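Local coordinates for separin (Saccharomyces cerevisiae, PDB 5U1T), which cleaves the Scc1 subunit of cohesin at the onset of anaphase, as a caspase-like cysteine protease held inactive by securin for most of the cell cycle, at residues Leu1045-Leu1050 with Arg1158-Leu1163; Gly961-Leu966 with Ser1064-Asn1069. All blocks are in the same frame, centred on the assembly; numbering follows the deposited sequence.

How the interactions relate
Interactions 1 and 2 sit side by side, their centres about 8 Å apart, where two successive helices, 1036-1054 and 1062-1072, meet one mixed beta sheet. Two probable hydrogen bonds link them. On the sheet side, Ile962 N lies 3.2 Å from His1160 O, between antiparallel neighbour strands 960-962 and 1157-1163. On the helix side, Ser1046 OG and Asn1069 ND2 are 2.9 Å apart. The segments alternate along the chain: 961-966, 1045-1050, 1064-1069, then 1158-1163. Both contacts lie away from Cys1497, probably the catalytic cysteine, and concern the build of the fold rather than the active site.

Interaction 1 (Leu1045-Leu1050 with Arg1158-Leu1163); sequences LSSLTL and RTHLRL
Arg1162 reaches from its strand to Leu1048 and Ser1047 in a helix-on-sheet packing: helix 1036-1054 packs across strand 1157-1163, which pairs antiparallel with strands 960-962 and 1146-1152 of a mixed sheet. The short axes meet at 97° with a closest approach of 10.2 Å, so the side chain of Arg1162 must span the gap to the helix. From CB, the arginine sets out with CG beside the backbone N and anti to the carbonyl carbon (chi1 -54°), which sends the chain toward the helix. Arg1162 CD then comes to 3.8 Å from Leu1048 CD1. A bend about the CG-CD bond turns Arg1162 NE to 3.6 Å from Leu1048 CA, and NE also lies in the plane of the His1160 ring, at its edge, 4.0 Å from His1160 NE2. Arg1162 CZ is 3.6 Å from Leu1048 CB, which sits over one guanidinium face, displaced toward its rim. The two terminal nitrogens have different neighbours. Arg1162 NH1 lies 3.7 Å from Leu1048 CD1. Arg1162 NH2 has Ser1047 OG at the guanidinium edge, 3.5 Å away. The side chains of Leu1048 and Arg1162 cross at about a right angle. His1160, directed to the same side of the strand, has its ND1 bonded to Ser1149 OG in the adjoining strand, which would help to hold the ring's rotation. With an alanine here in place of Arg1162, Leu1048 would probably lose the flat group against its CB and Ser1047 OG the charged edge beside it. Leu1045 O accepts both Thr1049 N, the helical bond, and Thr1049 OG1, the latter at 2.8 Å with a C=O...donor angle of 167°.

Interaction 2 (Gly961-Leu966 with Ser1064-Asn1069); sequences GIPSSL and SSLITN
The shortest backbone bond within either segment, Thr1068 N to Ser1064 O at 2.9 Å, belongs to the helical turn from which Leu1066 reaches across to Ile962 and Pro963. The contact itself is apolar and small, with 108 Å² buried over both sides, and the nearest CA atoms, those of Ile962 and Leu1066, stay 8.2 Å apart. One forked side chain therefore carries it from the helix. Leu1066 CG is anti to the backbone N (chi1 -166°), which carries it out toward the strand end, and chi2 (53°) sets the fork so that CD1 and CD2 meet different residues. Leu1066 CD1 meets Ile962 CG1 at 4.1 Å, the two side chains sliding past one another in opposite directions. Leu1066 CD2 touches Pro963 CD at 3.8 Å, and here the leucine runs at about a right angle to the proline. The peptide bond before Pro963 is cis, where strand 960-962 gives way to loop. Ile962 also packs against Leu1050 and Thr1051, so its side chain touches residues of both helices, 1036-1054 and 1062-1072. Beyond the strand, Pro963 O accepts a hydrogen bond from Trp1288 NE1, tying the first loop residue to that tryptophan. The arrangement is helix-on-sheet packing, with helix 1062-1072 meeting the end of strand 960-962, which pairs antiparallel with strand 1157-1163.

Interaction 1 (Leu1045-Leu1050 with Arg1158-Leu1163)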
loop_
_atom_site.group_PDB
_atom_site.type_symbol
_atom_site.label_atom_id
_atom_site.label_comp_id
_atom_site.label_asym_id
_atom_site.label_seq_id
_atom_site.Cartn_x
_atom_site.Cartn_y
_atom_site.Cartn_z
ATOM N N LEU A 1045 28.385 5.624 -29.268
ATOM C CA LEU A 1045 28.857 6.999 -29.138
ATOM C C LEU A 1045 30.344 6.995 -28.857
ATOM O O LEU A 1045 31.070 7.907 -29.204
ATOM C CB LEU A 1045 28.113 7.698 -27.995
ATOM C CG LEU A 1045 27.621 9.135 -28.061
ATOM C CD1 LEU A 1045 26.686 9.340 -29.242
ATOM C CD2 LEU A 1045 26.913 9.473 -26.761
ATOM N N SER A 1046 30.784 5.942 -28.197
ATOM C CA SER A 1046 32.157 5.819 -27.781
ATOM C C SER A 1046 33.050 5.409 -28.959
ATOM O O SER A 1046 34.186 5.878 -29.107
ATOM C CB SER A 1046 32.245 4.812 -26.639
ATOM O OG SER A 1046 33.565 4.362 -26.454
ATOM N N SER A 1047 32.525 4.539 -29.807
ATOM C CA SER A 1047 33.283 4.103 -30.950
ATOM C C SER A 1047 33.206 5.139 -32.083
ATOM O O SER A 1047 34.145 5.273 -32.856
ATOM C CB SER A 1047 32.794 2.743 -31.431
ATOM O OG SER A 1047 31.622 2.914 -32.190
ATOM N N LEU A 1048 32.102 5.872 -32.185
ATOM C CA LEU A 1048 32.038 6.943 -33.166
ATOM C C LEU A 1048 33.030 8.052 -32.823
ATOM O O LEU A 1048 33.708 8.573 -33.701
ATOM C CB LEU A 1048 30.633 7.521 -33.272
ATOM C CG LEU A 1048 30.521 8.790 -34.122
ATOM C CD1 LEU A 1048 30.964 8.539 -35.551
ATOM C CD2 LEU A 1048 29.120 9.318 -34.110
ATOM N N THR A 1049 33.128 8.406 -31.548
ATOM C CA THR A 1049 34.068 9.432 -31.135
ATOM C C THR A 1049 35.510 9.002 -31.422
ATOM O O THR A 1049 36.327 9.800 -31.874
ATOM C CB THR A 1049 33.889 9.780 -29.638
ATOM O OG1 THR A 1049 32.546 10.217 -29.428
ATOM C CG2 THR A 1049 34.856 10.891 -29.193
ATOM N N LEU A 1050 35.811 7.734 -31.178
ATOM C CA LEU A 1050 37.143 7.202 -31.443
ATOM C C LEU A 1050 37.439 7.233 -32.939
ATOM O O LEU A 1050 38.534 7.595 -33.369
ATOM C CB LEU A 1050 37.268 5.780 -30.916
ATOM C CG LEU A 1050 38.698 5.276 -31.041
ATOM C CD1 LEU A 1050 39.624 6.139 -30.206
ATOM C CD2 LEU A 1050 38.814 3.804 -30.678
ATOM N N ARG A 1158 42.690 -6.033 -35.961
ATOM C CA ARG A 1158 41.386 -5.552 -35.584
ATOM C C ARG A 1158 41.027 -4.357 -36.403
ATOM O O ARG A 1158 41.697 -3.360 -36.340
ATOM C CB ARG A 1158 41.452 -5.067 -34.161
ATOM C CG ARG A 1158 40.617 -5.840 -33.181
ATOM C CD ARG A 1158 41.037 -5.479 -31.777
ATOM N NE ARG A 1158 41.279 -6.655 -30.969
ATOM C CZ ARG A 1158 42.420 -6.901 -30.360
ATOM N NH1 ARG A 1158 42.563 -7.987 -29.642
ATOM N NH2 ARG A 1158 43.413 -6.053 -30.468
ATOM N N THR A 1159 39.943 -4.428 -37.142
ATOM C CA THR A 1159 39.540 -3.286 -37.954
ATOM C C THR A 1159 38.039 -3.103 -37.886
ATOM O O THR A 1159 37.304 -4.028 -37.572
ATOM C CB THR A 1159 39.986 -3.439 -39.426
ATOM O OG1 THR A 1159 39.316 -4.550 -40.024
ATOM C CG2 THR A 1159 41.473 -3.690 -39.497
ATOM N N HIS A 1160 37.580 -1.905 -38.191
ATOM C CA HIS A 1160 36.181 -1.565 -37.983
ATOM C C HIS A 1160 35.826 -0.494 -38.985
ATOM O O HIS A 1160 36.684 0.294 -39.315
ATOM C CB HIS A 1160 35.977 -1.090 -36.542
ATOM C CG HIS A 1160 34.787 -0.202 -36.347
ATOM N ND1 HIS A 1160 33.497 -0.680 -36.289
ATOM C CD2 HIS A 1160 34.695 1.140 -36.181
ATOM C CE1 HIS A 1160 32.662 0.327 -36.104
ATOM N NE2 HIS A 1160 33.362 1.442 -36.034
ATOM N N LEU A 1161 34.606 -0.455 -39.504
ATOM C CA LEU A 1161 34.266 0.691 -40.339
ATOM C C LEU A 1161 32.805 1.120 -40.284
ATOM O O LEU A 1161 31.928 0.307 -40.054
ATOM C CB LEU A 1161 34.687 0.431 -41.792
ATOM C CG LEU A 1161 34.436 -0.869 -42.535
ATOM C CD1 LEU A 1161 32.946 -1.030 -42.709
ATOM C CD2 LEU A 1161 35.137 -0.841 -43.880
ATOM N N ARG A 1162 32.548 2.412 -40.483
ATOM C CA ARG A 1162 31.195 2.952 -40.336
ATOM C C ARG A 1162 30.619 3.291 -41.693
ATOM O O ARG A 1162 31.193 4.068 -42.445
ATOM C CB ARG A 1162 31.192 4.187 -39.430
ATOM C CG ARG A 1162 31.825 3.942 -38.086
ATOM C CD ARG A 1162 31.646 5.121 -37.145
ATOM N NE ARG A 1162 31.091 4.691 -35.859
ATOM C CZ ARG A 1162 29.814 4.869 -35.515
ATOM N NH1 ARG A 1162 28.989 5.483 -36.368
ATOM N NH2 ARG A 1162 29.359 4.435 -34.324
ATOM N N LEU A 1163 29.477 2.693 -42.009
ATOM C CA LEU A 1163 28.839 2.884 -43.310
ATOM C C LEU A 1163 27.578 3.714 -43.157
ATOM O O LEU A 1163 26.667 3.322 -42.436
ATOM C CB LEU A 1163 28.513 1.533 -43.948
ATOM C CG LEU A 1163 29.650 0.506 -43.891
ATOM C CD1 LEU A 1163 29.190 -0.858 -44.349
ATOM C CD2 LEU A 1163 30.806 0.987 -44.735
#

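Interaction 2 (Gly961-Leu966 with Ser1064-Asn1069)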
loop_
_atom_site.group_PDB
_atom_site.type_symbol
_atom_site.label_atom_id
_atom_site.label_comp_id
_atom_site.label_asym_id
_atom_site.label_seq_id
_atom_site.Cartn_x
_atom_site.Cartn_y
_atom_site.Cartn_z
ATOM N N GLY A 961 36.814 4.559 -41.201
ATOM C CA GLY A 961 37.430 3.373 -40.677
ATOM C C GLY A 961 38.474 3.617 -39.629
ATOM O O GLY A 961 38.855 4.717 -39.369
ATOM N N ILE A 962 38.926 2.550 -39.015
ATOM C CA ILE A 962 39.882 2.627 -37.936
ATOM C C ILE A 962 40.549 1.278 -37.801
ATOM O O ILE A 962 39.916 0.280 -37.971
ATOM C CB ILE A 962 39.170 3.048 -36.641
ATOM C CG1 ILE A 962 40.090 3.042 -35.453
ATOM C CG2 ILE A 962 37.994 2.164 -36.356
ATOM C CD1 ILE A 962 39.780 4.156 -34.500
ATOM N N PRO A 963 41.828 1.226 -37.492
ATOM C CA PRO A 963 42.842 2.135 -37.990
ATOM C C PRO A 963 42.928 2.179 -39.483
ATOM O O PRO A 963 42.913 1.184 -40.157
ATOM C CB PRO A 963 44.106 1.508 -37.463
ATOM C CG PRO A 963 43.818 0.065 -37.506
ATOM C CD PRO A 963 42.359 -0.117 -37.297
ATOM N N SER A 964 43.042 3.374 -39.993
ATOM C CA SER A 964 43.111 3.570 -41.405
ATOM C C SER A 964 44.445 4.184 -41.789
ATOM O O SER A 964 44.949 3.940 -42.853
ATOM C CB SER A 964 41.966 4.469 -41.819
ATOM O OG SER A 964 42.042 5.662 -41.085
ATOM N N SER A 965 45.011 4.963 -40.891
ATOM C CA SER A 965 46.254 5.636 -41.116
ATOM C C SER A 965 47.268 5.227 -40.065
ATOM O O SER A 965 46.938 4.999 -38.931
ATOM C CB SER A 965 46.020 7.136 -41.127
ATOM O OG SER A 965 47.198 7.879 -41.298
ATOM N N LEU A 966 48.519 5.151 -40.469
ATOM C CA LEU A 966 49.621 4.944 -39.558
ATOM C C LEU A 966 50.049 6.235 -38.920
ATOM O O LEU A 966 50.210 7.232 -39.582
ATOM C CB LEU A 966 50.803 4.360 -40.309
ATOM C CG LEU A 966 50.778 2.863 -40.538
ATOM C CD1 LEU A 966 51.797 2.462 -41.574
ATOM C CD2 LEU A 966 51.084 2.183 -39.228
ATOM N N SER A 1064 45.038 -0.016 -27.891
ATOM C CA SER A 1064 44.338 -0.340 -26.664
ATOM C C SER A 1064 42.917 0.257 -26.644
ATOM O O SER A 1064 41.986 -0.364 -26.141
ATOM C CB SER A 1064 45.141 0.154 -25.464
ATOM O OG SER A 1064 45.044 1.560 -25.361
ATOM N N SER A 1065 42.752 1.453 -27.205
ATOM C CA SER A 1065 41.437 2.101 -27.231
ATOM C C SER A 1065 40.491 1.356 -28.154
ATOM O O SER A 1065 39.284 1.311 -27.919
ATOM C CB SER A 1065 41.555 3.559 -27.676
ATOM O OG SER A 1065 42.602 4.214 -26.982
ATOM N N LEU A 1066 41.049 0.780 -29.213
ATOM C CA LEU A 1066 40.256 -0.006 -30.139
ATOM C C LEU A 1066 39.850 -1.328 -29.472
ATOM O O LEU A 1066 38.729 -1.818 -29.651
ATOM C CB LEU A 1066 41.029 -0.256 -31.443
ATOM C CG LEU A 1066 40.140 -0.784 -32.572
ATOM C CD1 LEU A 1066 38.945 0.122 -32.752
ATOM C CD2 LEU A 1066 40.894 -0.920 -33.878
ATOM N N ILE A 1067 40.757 -1.888 -28.679
ATOM C CA ILE A 1067 40.471 -3.118 -27.947
ATOM C C ILE A 1067 39.362 -2.938 -26.893
ATOM O O ILE A 1067 38.382 -3.697 -26.877
ATOM C CB ILE A 1067 41.732 -3.648 -27.266
ATOM C CG1 ILE A 1067 42.725 -4.116 -28.327
ATOM C CG2 ILE A 1067 41.392 -4.776 -26.309
ATOM C CD1 ILE A 1067 44.020 -4.596 -27.762
ATOM N N THR A 1068 39.508 -1.938 -26.027
ATOM C CA THR A 1068 38.505 -1.726 -25.004
ATOM C C THR A 1068 37.191 -1.352 -25.686
ATOM O O THR A 1068 36.126 -1.719 -25.208
ATOM C CB THR A 1068 38.909 -0.645 -23.953
ATOM O OG1 THR A 1068 38.485 0.649 -24.377
ATOM C CG2 THR A 1068 40.407 -0.637 -23.674
ATOM N N ASN A 1069 37.247 -0.744 -26.844
ATOM C CA ASN A 1069 36.020 -0.410 -27.515
ATOM C C ASN A 1069 35.347 -1.601 -28.134
ATOM O O ASN A 1069 34.157 -1.673 -28.224
ATOM C CB ASN A 1069 36.277 0.626 -28.570
ATOM C CG ASN A 1069 35.254 1.704 -28.551
ATOM O OD1 ASN A 1069 34.199 1.554 -29.118
ATOM N ND2 ASN A 1069 35.544 2.778 -27.872
#